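Local coordinates for protein kojibiose phosphorylase (Gut metagenome, PDB 6W0P) that is a family 65 glycoside hydrolase-type phosphorylase, a carbohydrate-active enzyme that joins an N-terminal beta-sandwich to a mostly helical catalytic domain, at residues 451-456 with 518-523; 377-382 with 445-450; 195-200 with 269-274. All coordinates share one frame; numbering follows the deposited sequence.

How the contacts relate
Contacts 1 and 2 are neighbours on one helix, 437-458, with centres 12 Å apart. Contact 2 uses its residues 445-450, and contact 1 takes up the next turns, 451-456. They touch directly: Cys518 CB and Phe520 CB of contact 1 each lie 3.6 Å from Val449 CG1 of contact 2. Both belong to the central catalytic domain of the family 65 fold. Contact 3 packs a helix on the large sheet of the N-terminal beta-sandwich, and its centre is 50 Å from that of contact 1 and 39 Å from that of contact 2. Its nearest atoms stay about 33 Å and 19 Å from theirs, so it touches neither of them.

Contact 1: residues 451-456 with 518-523; sequences ISKFLL and CGFTKK
Lys453 and Phe520 carry most of this contact, their side chains running antiparallel alongside one another, with their CA atoms 7.8 Å apart. The tight part lies along the lysine chain. Its CG sits 3.5 Å from Phe520 CD1, an oblique approach to the ring, and the chain then bends at chi3 (61°), which helps bring the ammonium to the backbone of the other segment. There Lys453 NZ donates to Cys518 O at 2.5 Å, unusually short for such a bond, so the exact length is doubtful. The direction is clearer: the donor lies in the carbonyl plane, with a C=O...N angle of 155°. Glu450 of the same helix forms a salt bridge with this NZ, so the ammonium is held between a carboxylate and a carbonyl. Leu456 is a looser neighbour of the same CD1/CE1 side of the ring, its CD1 4.2 Å from Phe520 CE1, at the ring edge and near its plane. Phe520 also rests on Val449 and Leu525.

Beyond the ring the segment turns to solvent. Thr521, Lys522 and Lys523 are exposed and leave helix 437-458 behind; Thr521 OG1 accepts a weak bond from Lys523 N (3.2 Å), an N-cap for helix 522-534. Gly519, also exposed, has positive phi (70°) and closes the preceding helix. The arrangement is a short turn between two helices, a Schellman motif closing one and an N-cap opening the next, whose intervening Phe520 packs on a long helix of the catalytic domain.

Contact 2: residues 377-382 with 445-450; sequences NTLEEA and IEMLVE
The start of helix 379-388 comes up to the side of helix 437-458 so that the CA atoms of Leu379 and Met447 are 7.4 Å apart, the nearest backbone pair. One side chain, Leu379, spans that gap, and its two methyls divide the work. CD1 reaches Met447 CG at 4.2 Å and comes to 3.8 Å from Glu446 OE2, while CD2 lies 4.1 Å from Glu450 CB, where the two side chains cross at about a right angle. Leu379, Glu446, Met447 and Glu450 are all buried.

Glu446 runs extended past the leucine because CG is anti to its backbone N (chi1 -169°) and chi2 continues straight. Its carboxylate therefore sits against a methyl group while its oxygens have polar partners outside the two segments: OE1 is hydrogen-bonded to Tyr376 OH, and OE2 has a long, weak ion pair with Lys517. Glu380 OE2 stands 5.8 Å from Glu446 OE2, a like-charge proximity probably eased by the salt bridge from Glu380 to Lys383. Ala394, on a loop, touches both Leu379 and Glu450. The contact joins, through a single leucine, two helices of the catalytic domain, which in family 65 enzymes is an (alpha/alpha)6 barrel.

Contact 3: residues 195-200 with 269-274; sequences GNSIGL and IALTKL
Ser197, pointing at helix 263-277 from its strand, meets two leucines one helical turn apart, Leu271 and Leu274; together the segments bury 113 Å². Followed along the helix, Ile269 and Ala270 come first, and they turn to other strands of the sheet: both touch Ile254, and Ala270 also touches Val214. Leu271 is next, its CA 7.3 Å from that of Ser197. It leaves the helix to one side of the strand, yet its CD2 lies 3.7 Å from Ser197 CB, an apolar touch, while the leucine also rests on Val214.

This is a helix laid on the large antiparallel sheet of the N-terminal beta-sandwich. The alternation of the strand gives the evidence: Ser197 faces the helix, whereas Ile198 points away, into Val231, Leu233, Tyr224 and Leu226 of the second sheet. The helix therefore covers the sheet face that looks away from the sandwich interior.

Thr272 and Lys273 lie on other sides of the helix. At Leu274 the chain returns to the sheet. A chi1 of -178° swings the leucine branch toward the strand, where its CD2 lies 3.4 Å from Ser197 OG and 4.0 Å from Ser197 CB, a van der Waals approach to a hydroxyl whose polar partner is Arg216 NH1.

Contact 1: residues 451-456 with 518-523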
loop_
_atom_site.group_PDB
_atom_site.type_symbol
_atom_site.label_atom_id
_atom_site.label_comp_id
_atom_site.label_asym_id
_atom_site.label_seq_id
_atom_site.Cartn_x
_atom_site.Cartn_y
_atom_site.Cartn_z
ATOM N N ILE A 451 -16.551 -16.715 -15.908
ATOM C CA ILE A 451 -16.035 -15.321 -16.062
ATOM C C ILE A 451 -17.221 -14.362 -16.043
ATOM O O ILE A 451 -17.145 -13.354 -15.320
ATOM C CB ILE A 451 -15.177 -15.133 -17.324
ATOM C CG1 ILE A 451 -13.875 -15.932 -17.247
ATOM C CG2 ILE A 451 -14.914 -13.658 -17.581
ATOM C CD1 ILE A 451 -13.278 -16.204 -18.599
ATOM N N SER A 452 -18.296 -14.674 -16.767
ATOM C CA SER A 452 -19.527 -13.844 -16.803
ATOM C C SER A 452 -20.097 -13.699 -15.387
ATOM O O SER A 452 -20.431 -12.578 -15.015
ATOM C CB SER A 452 -20.526 -14.376 -17.790
ATOM O OG SER A 452 -19.942 -14.410 -19.081
ATOM N N LYS A 453 -20.172 -14.781 -14.615
ATOM C CA LYS A 453 -20.642 -14.743 -13.197
ATOM C C LYS A 453 -19.829 -13.729 -12.380
ATOM O O LYS A 453 -20.433 -12.938 -11.622
ATOM C CB LYS A 453 -20.515 -16.128 -12.569
ATOM C CG LYS A 453 -21.688 -17.043 -12.847
ATOM C CD LYS A 453 -21.459 -18.473 -12.396
ATOM C CE LYS A 453 -21.211 -18.653 -10.913
ATOM N NZ LYS A 453 -20.500 -19.931 -10.651
ATOM N N PHE A 454 -18.498 -13.739 -12.503
ATOM C CA PHE A 454 -17.634 -12.761 -11.793
ATOM C C PHE A 454 -17.980 -11.339 -12.241
ATOM O O PHE A 454 -18.182 -10.477 -11.387
ATOM C CB PHE A 454 -16.159 -13.071 -12.013
ATOM C CG PHE A 454 -15.251 -11.965 -11.565
ATOM C CD1 PHE A 454 -15.230 -11.571 -10.240
ATOM C CD2 PHE A 454 -14.421 -11.321 -12.469
ATOM C CE1 PHE A 454 -14.391 -10.548 -9.824
ATOM C CE2 PHE A 454 -13.590 -10.299 -12.046
ATOM C CZ PHE A 454 -13.572 -9.919 -10.728
ATOM N N LEU A 455 -18.091 -11.122 -13.553
ATOM C CA LEU A 455 -18.303 -9.771 -14.127
ATOM C C LEU A 455 -19.654 -9.231 -13.647
ATOM O O LEU A 455 -19.737 -8.016 -13.396
ATOM C CB LEU A 455 -18.217 -9.834 -15.651
ATOM C CG LEU A 455 -16.817 -10.021 -16.225
ATOM C CD1 LEU A 455 -16.855 -9.996 -17.752
ATOM C CD2 LEU A 455 -15.843 -8.966 -15.708
ATOM N N LEU A 456 -20.659 -10.104 -13.512
ATOM C CA LEU A 456 -22.048 -9.736 -13.100
ATOM C C LEU A 456 -22.132 -9.468 -11.597
ATOM O O LEU A 456 -23.016 -8.706 -11.214
ATOM C CB LEU A 456 -23.023 -10.857 -13.482
ATOM C CG LEU A 456 -23.429 -10.884 -14.951
ATOM C CD1 LEU A 456 -24.131 -12.188 -15.298
ATOM C CD2 LEU A 456 -24.309 -9.692 -15.285
ATOM N N CYS A 518 -22.264 -24.888 -12.764
ATOM C CA CYS A 518 -21.748 -23.512 -12.527
ATOM C C CYS A 518 -22.707 -22.692 -11.652
ATOM O O CYS A 518 -22.270 -21.618 -11.183
ATOM C CB CYS A 518 -21.534 -22.775 -13.842
ATOM S SG CYS A 518 -20.229 -23.505 -14.859
ATOM N N GLY A 519 -23.947 -23.162 -11.453
ATOM C CA GLY A 519 -25.017 -22.433 -10.744
ATOM C C GLY A 519 -25.526 -21.246 -11.541
ATOM O O GLY A 519 -25.765 -20.188 -10.949
ATOM N N PHE A 520 -25.679 -21.389 -12.855
ATOM C CA PHE A 520 -26.095 -20.265 -13.728
ATOM C C PHE A 520 -27.555 -20.496 -14.119
ATOM O O PHE A 520 -27.819 -21.362 -14.981
ATOM C CB PHE A 520 -25.143 -20.119 -14.921
ATOM C CG PHE A 520 -25.089 -18.737 -15.522
ATOM C CD1 PHE A 520 -24.493 -17.692 -14.833
ATOM C CD2 PHE A 520 -25.601 -18.473 -16.785
ATOM C CE1 PHE A 520 -24.429 -16.419 -15.380
ATOM C CE2 PHE A 520 -25.521 -17.199 -17.335
ATOM C CZ PHE A 520 -24.946 -16.173 -16.627
ATOM N N THR A 521 -28.453 -19.725 -13.498
ATOM C CA THR A 521 -29.930 -19.916 -13.533
ATOM C C THR A 521 -30.534 -18.994 -14.596
ATOM O O THR A 521 -29.832 -18.061 -15.048
ATOM C CB THR A 521 -30.554 -19.629 -12.164
ATOM O OG1 THR A 521 -30.522 -18.216 -11.962
ATOM C CG2 THR A 521 -29.824 -20.306 -11.025
ATOM N N LYS A 522 -31.798 -19.224 -14.951
ATOM C CA LYS A 522 -32.557 -18.373 -15.908
ATOM C C LYS A 522 -32.508 -16.928 -15.401
ATOM O O LYS A 522 -32.582 -16.009 -16.221
ATOM C CB LYS A 522 -34.001 -18.877 -16.048
ATOM C CG LYS A 522 -34.147 -20.257 -16.682
ATOM C CD LYS A 522 -35.580 -20.624 -17.022
ATOM C CE LYS A 522 -35.695 -21.776 -18.002
ATOM N NZ LYS A 522 -36.243 -22.982 -17.343
ATOM N N LYS A 523 -32.395 -16.762 -14.083
ATOM C CA LYS A 523 -32.400 -15.459 -13.380
ATOM C C LYS A 523 -31.043 -14.769 -13.593
ATOM O O LYS A 523 -31.019 -13.538 -13.775
ATOM C CB LYS A 523 -32.739 -15.707 -11.907
ATOM C CG LYS A 523 -33.199 -14.479 -11.133
ATOM C CD LYS A 523 -32.934 -14.537 -9.637
ATOM C CE LYS A 523 -32.502 -13.192 -9.078
ATOM N NZ LYS A 523 -32.849 -13.050 -7.643
#

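Contact 2: residues 377-382 with 445-450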
loop_
_atom_site.group_PDB
_atom_site.type_symbol
_atom_site.label_atom_id
_atom_site.label_comp_id
_atom_site.label_asym_id
_atom_site.label_seq_id
_atom_site.Cartn_x
_atom_site.Cartn_y
_atom_site.Cartn_z
ATOM N N ASN A 377 -7.303 -24.921 -16.366
ATOM C CA ASN A 377 -6.756 -25.796 -15.300
ATOM C C ASN A 377 -6.460 -24.973 -14.043
ATOM O O ASN A 377 -6.034 -25.593 -13.058
ATOM C CB ASN A 377 -5.555 -26.603 -15.799
ATOM C CG ASN A 377 -5.940 -27.670 -16.800
ATOM O OD1 ASN A 377 -6.936 -28.368 -16.614
ATOM N ND2 ASN A 377 -5.161 -27.815 -17.859
ATOM N N THR A 378 -6.644 -23.646 -14.079
ATOM C CA THR A 378 -6.496 -22.740 -12.904
ATOM C C THR A 378 -7.834 -22.039 -12.643
ATOM O O THR A 378 -7.823 -21.006 -11.949
ATOM C CB THR A 378 -5.356 -21.722 -13.088
ATOM O OG1 THR A 378 -5.404 -21.175 -14.411
ATOM C CG2 THR A 378 -4.005 -22.349 -12.832
ATOM N N LEU A 379 -8.939 -22.599 -13.145
ATOM C CA LEU A 379 -10.316 -22.113 -12.858
ATOM C C LEU A 379 -10.582 -22.092 -11.345
ATOM O O LEU A 379 -11.192 -21.129 -10.882
ATOM C CB LEU A 379 -11.358 -22.989 -13.566
ATOM C CG LEU A 379 -12.106 -22.331 -14.723
ATOM C CD1 LEU A 379 -13.228 -23.239 -15.235
ATOM C CD2 LEU A 379 -12.673 -20.974 -14.325
ATOM N N GLU A 380 -10.190 -23.124 -10.597
ATOM C CA GLU A 380 -10.559 -23.225 -9.156
ATOM C C GLU A 380 -9.893 -22.065 -8.395
ATOM O O GLU A 380 -10.575 -21.398 -7.570
ATOM C CB GLU A 380 -10.218 -24.610 -8.603
ATOM C CG GLU A 380 -11.181 -25.672 -9.104
ATOM C CD GLU A 380 -12.611 -25.546 -8.578
ATOM O OE1 GLU A 380 -12.784 -25.165 -7.394
ATOM O OE2 GLU A 380 -13.558 -25.800 -9.356
ATOM N N GLU A 381 -8.625 -21.792 -8.698
ATOM C CA GLU A 381 -7.862 -20.650 -8.114
ATOM C C GLU A 381 -8.557 -19.323 -8.438
ATOM O O GLU A 381 -8.599 -18.448 -7.550
ATOM C CB GLU A 381 -6.430 -20.645 -8.634
ATOM C CG GLU A 381 -5.598 -21.778 -8.063
ATOM C CD GLU A 381 -5.813 -23.151 -8.673
ATOM O OE1 GLU A 381 -6.477 -23.270 -9.739
ATOM O OE2 GLU A 381 -5.312 -24.103 -8.067
ATOM N N ALA A 382 -9.095 -19.191 -9.652
ATOM C CA ALA A 382 -9.774 -17.967 -10.126
ATOM C C ALA A 382 -11.095 -17.796 -9.360
ATOM O O ALA A 382 -11.519 -16.632 -9.118
ATOM C CB ALA A 382 -9.975 -18.013 -11.621
ATOM N N ILE A 445 -17.268 -23.144 -22.740
ATOM C CA ILE A 445 -18.566 -22.680 -22.181
ATOM C C ILE A 445 -18.403 -22.515 -20.670
ATOM O O ILE A 445 -18.757 -21.457 -20.163
ATOM C CB ILE A 445 -19.685 -23.659 -22.564
ATOM C CG1 ILE A 445 -19.781 -23.807 -24.084
ATOM C CG2 ILE A 445 -21.015 -23.241 -21.937
ATOM C CD1 ILE A 445 -20.688 -24.934 -24.544
ATOM N N GLU A 446 -17.847 -23.519 -19.989
ATOM C CA GLU A 446 -17.653 -23.480 -18.520
ATOM C C GLU A 446 -16.868 -22.214 -18.133
ATOM O O GLU A 446 -17.341 -21.481 -17.229
ATOM C CB GLU A 446 -16.947 -24.736 -18.018
ATOM C CG GLU A 446 -16.981 -24.816 -16.501
ATOM C CD GLU A 446 -16.170 -25.941 -15.903
ATOM O OE1 GLU A 446 -15.828 -26.868 -16.654
ATOM O OE2 GLU A 446 -15.865 -25.873 -14.690
ATOM N N MET A 447 -15.729 -21.972 -18.795
ATOM C CA MET A 447 -14.842 -20.802 -18.555
ATOM C C MET A 447 -15.619 -19.510 -18.788
ATOM O O MET A 447 -15.417 -18.572 -18.000
ATOM C CB MET A 447 -13.632 -20.807 -19.488
ATOM C CG MET A 447 -12.711 -21.952 -19.221
ATOM S SD MET A 447 -11.468 -22.094 -20.484
ATOM C CE MET A 447 -10.233 -20.984 -19.801
ATOM N N LEU A 448 -16.456 -19.466 -19.827
ATOM C CA LEU A 448 -17.202 -18.237 -20.202
ATOM C C LEU A 448 -18.308 -17.956 -19.165
ATOM O O LEU A 448 -18.559 -16.747 -18.855
ATOM C CB LEU A 448 -17.794 -18.402 -21.600
ATOM C CG LEU A 448 -16.793 -18.438 -22.758
ATOM C CD1 LEU A 448 -17.538 -18.574 -24.081
ATOM C CD2 LEU A 448 -15.908 -17.190 -22.780
ATOM N N VAL A 449 -18.971 -19.004 -18.649
ATOM C CA VAL A 449 -20.076 -18.839 -17.657
ATOM C C VAL A 449 -19.446 -18.342 -16.355
ATOM O O VAL A 449 -19.968 -17.388 -15.770
ATOM C CB VAL A 449 -20.893 -20.137 -17.479
ATOM C CG1 VAL A 449 -21.755 -20.115 -16.218
ATOM C CG2 VAL A 449 -21.749 -20.404 -18.705
ATOM N N GLU A 450 -18.340 -18.962 -15.944
ATOM C CA GLU A 450 -17.641 -18.585 -14.689
ATOM C C GLU A 450 -17.160 -17.132 -14.784
ATOM O O GLU A 450 -17.365 -16.406 -13.797
ATOM C CB GLU A 450 -16.488 -19.543 -14.370
ATOM C CG GLU A 450 -16.950 -20.957 -14.042
ATOM C CD GLU A 450 -17.783 -21.139 -12.778
ATOM O OE1 GLU A 450 -17.947 -20.157 -12.020
ATOM O OE2 GLU A 450 -18.299 -22.263 -12.579
#

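Contact 3: residues 195-200 with 269-274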
loop_
_atom_site.group_PDB
_atom_site.type_symbol
_atom_site.label_atom_id
_atom_site.label_comp_id
_atom_site.label_asym_id
_atom_site.label_seq_id
_atom_site.Cartn_x
_atom_site.Cartn_y
_atom_site.Cartn_z
ATOM N N GLY A 195 24.889 -47.721 -11.826
ATOM C CA GLY A 195 25.638 -47.987 -13.069
ATOM C C GLY A 195 26.407 -46.748 -13.500
ATOM O O GLY A 195 27.036 -46.116 -12.640
ATOM N N ASN A 196 26.327 -46.375 -14.776
ATOM C CA ASN A 196 27.092 -45.218 -15.311
ATOM C C ASN A 196 26.288 -43.930 -15.118
ATOM O O ASN A 196 26.694 -42.887 -15.695
ATOM C CB ASN A 196 27.501 -45.437 -16.766
ATOM C CG ASN A 196 28.623 -46.447 -16.891
ATOM O OD1 ASN A 196 28.503 -47.431 -17.621
ATOM N ND2 ASN A 196 29.711 -46.199 -16.178
ATOM N N SER A 197 25.231 -43.980 -14.309
ATOM C CA SER A 197 24.292 -42.854 -14.100
ATOM C C SER A 197 24.420 -42.351 -12.665
ATOM O O SER A 197 24.624 -43.177 -11.762
ATOM C CB SER A 197 22.897 -43.277 -14.462
ATOM O OG SER A 197 22.802 -43.468 -15.875
ATOM N N ILE A 198 24.392 -41.033 -12.469
ATOM C CA ILE A 198 24.475 -40.384 -11.127
ATOM C C ILE A 198 23.389 -39.321 -11.091
ATOM O O ILE A 198 23.142 -38.749 -12.151
ATOM C CB ILE A 198 25.878 -39.801 -10.886
ATOM C CG1 ILE A 198 26.073 -39.374 -9.435
ATOM C CG2 ILE A 198 26.192 -38.661 -11.850
ATOM C CD1 ILE A 198 27.520 -39.084 -9.077
ATOM N N GLY A 199 22.762 -39.066 -9.940
ATOM C CA GLY A 199 21.633 -38.122 -9.902
ATOM C C GLY A 199 21.165 -37.794 -8.508
ATOM O O GLY A 199 21.764 -38.277 -7.544
ATOM N N LEU A 200 20.144 -36.947 -8.416
ATOM C CA LEU A 200 19.527 -36.525 -7.136
ATOM C C LEU A 200 18.016 -36.408 -7.318
ATOM O O LEU A 200 17.551 -36.298 -8.467
ATOM C CB LEU A 200 20.141 -35.208 -6.650
ATOM C CG LEU A 200 20.218 -34.059 -7.651
ATOM C CD1 LEU A 200 18.856 -33.399 -7.836
ATOM C CD2 LEU A 200 21.262 -33.032 -7.186
ATOM N N ILE A 269 11.933 -43.668 -14.440
ATOM C CA ILE A 269 11.627 -42.940 -15.706
ATOM C C ILE A 269 12.859 -42.103 -16.087
ATOM O O ILE A 269 13.306 -42.199 -17.239
ATOM C CB ILE A 269 10.352 -42.092 -15.577
ATOM C CG1 ILE A 269 9.130 -42.979 -15.312
ATOM C CG2 ILE A 269 10.169 -41.212 -16.808
ATOM C CD1 ILE A 269 7.947 -42.238 -14.702
ATOM N N ALA A 270 13.442 -41.380 -15.135
ATOM C CA ALA A 270 14.595 -40.500 -15.418
ATOM C C ALA A 270 15.741 -41.338 -16.001
ATOM O O ALA A 270 16.286 -40.952 -17.065
ATOM C CB ALA A 270 14.997 -39.740 -14.185
ATOM N N LEU A 271 16.062 -42.472 -15.373
ATOM C CA LEU A 271 17.204 -43.329 -15.788
ATOM C C LEU A 271 16.943 -43.975 -17.147
ATOM O O LEU A 271 17.915 -44.093 -17.920
ATOM C CB LEU A 271 17.458 -44.389 -14.717
ATOM C CG LEU A 271 18.094 -43.864 -13.440
ATOM C CD1 LEU A 271 18.557 -45.022 -12.565
ATOM C CD2 LEU A 271 19.248 -42.931 -13.757
ATOM N N THR A 272 15.704 -44.404 -17.411
ATOM C CA THR A 272 15.290 -45.024 -18.702
ATOM C C THR A 272 15.491 -44.011 -19.840
ATOM O O THR A 272 16.125 -44.374 -20.861
ATOM C CB THR A 272 13.852 -45.553 -18.643
ATOM O OG1 THR A 272 13.740 -46.408 -17.501
ATOM C CG2 THR A 272 13.457 -46.313 -19.888
ATOM N N LYS A 273 15.013 -42.773 -19.681
ATOM C CA LYS A 273 15.150 -41.728 -20.735
ATOM C C LYS A 273 16.619 -41.294 -20.858
ATOM O O LYS A 273 17.105 -41.179 -21.988
ATOM C CB LYS A 273 14.202 -40.560 -20.440
ATOM C CG LYS A 273 12.778 -40.755 -20.950
ATOM C CD LYS A 273 11.762 -40.001 -20.125
ATOM C CE LYS A 273 10.326 -40.344 -20.460
ATOM N NZ LYS A 273 9.728 -39.296 -21.305
ATOM N N LEU A 274 17.322 -41.075 -19.741
ATOM C CA LEU A 274 18.772 -40.744 -19.773
ATOM C C LEU A 274 19.507 -41.773 -20.640
ATOM O O LEU A 274 20.268 -41.361 -21.544
ATOM C CB LEU A 274 19.333 -40.747 -18.349
ATOM C CG LEU A 274 20.811 -40.366 -18.251
ATOM C CD1 LEU A 274 21.049 -38.947 -18.760
ATOM C CD2 LEU A 274 21.323 -40.531 -16.830
#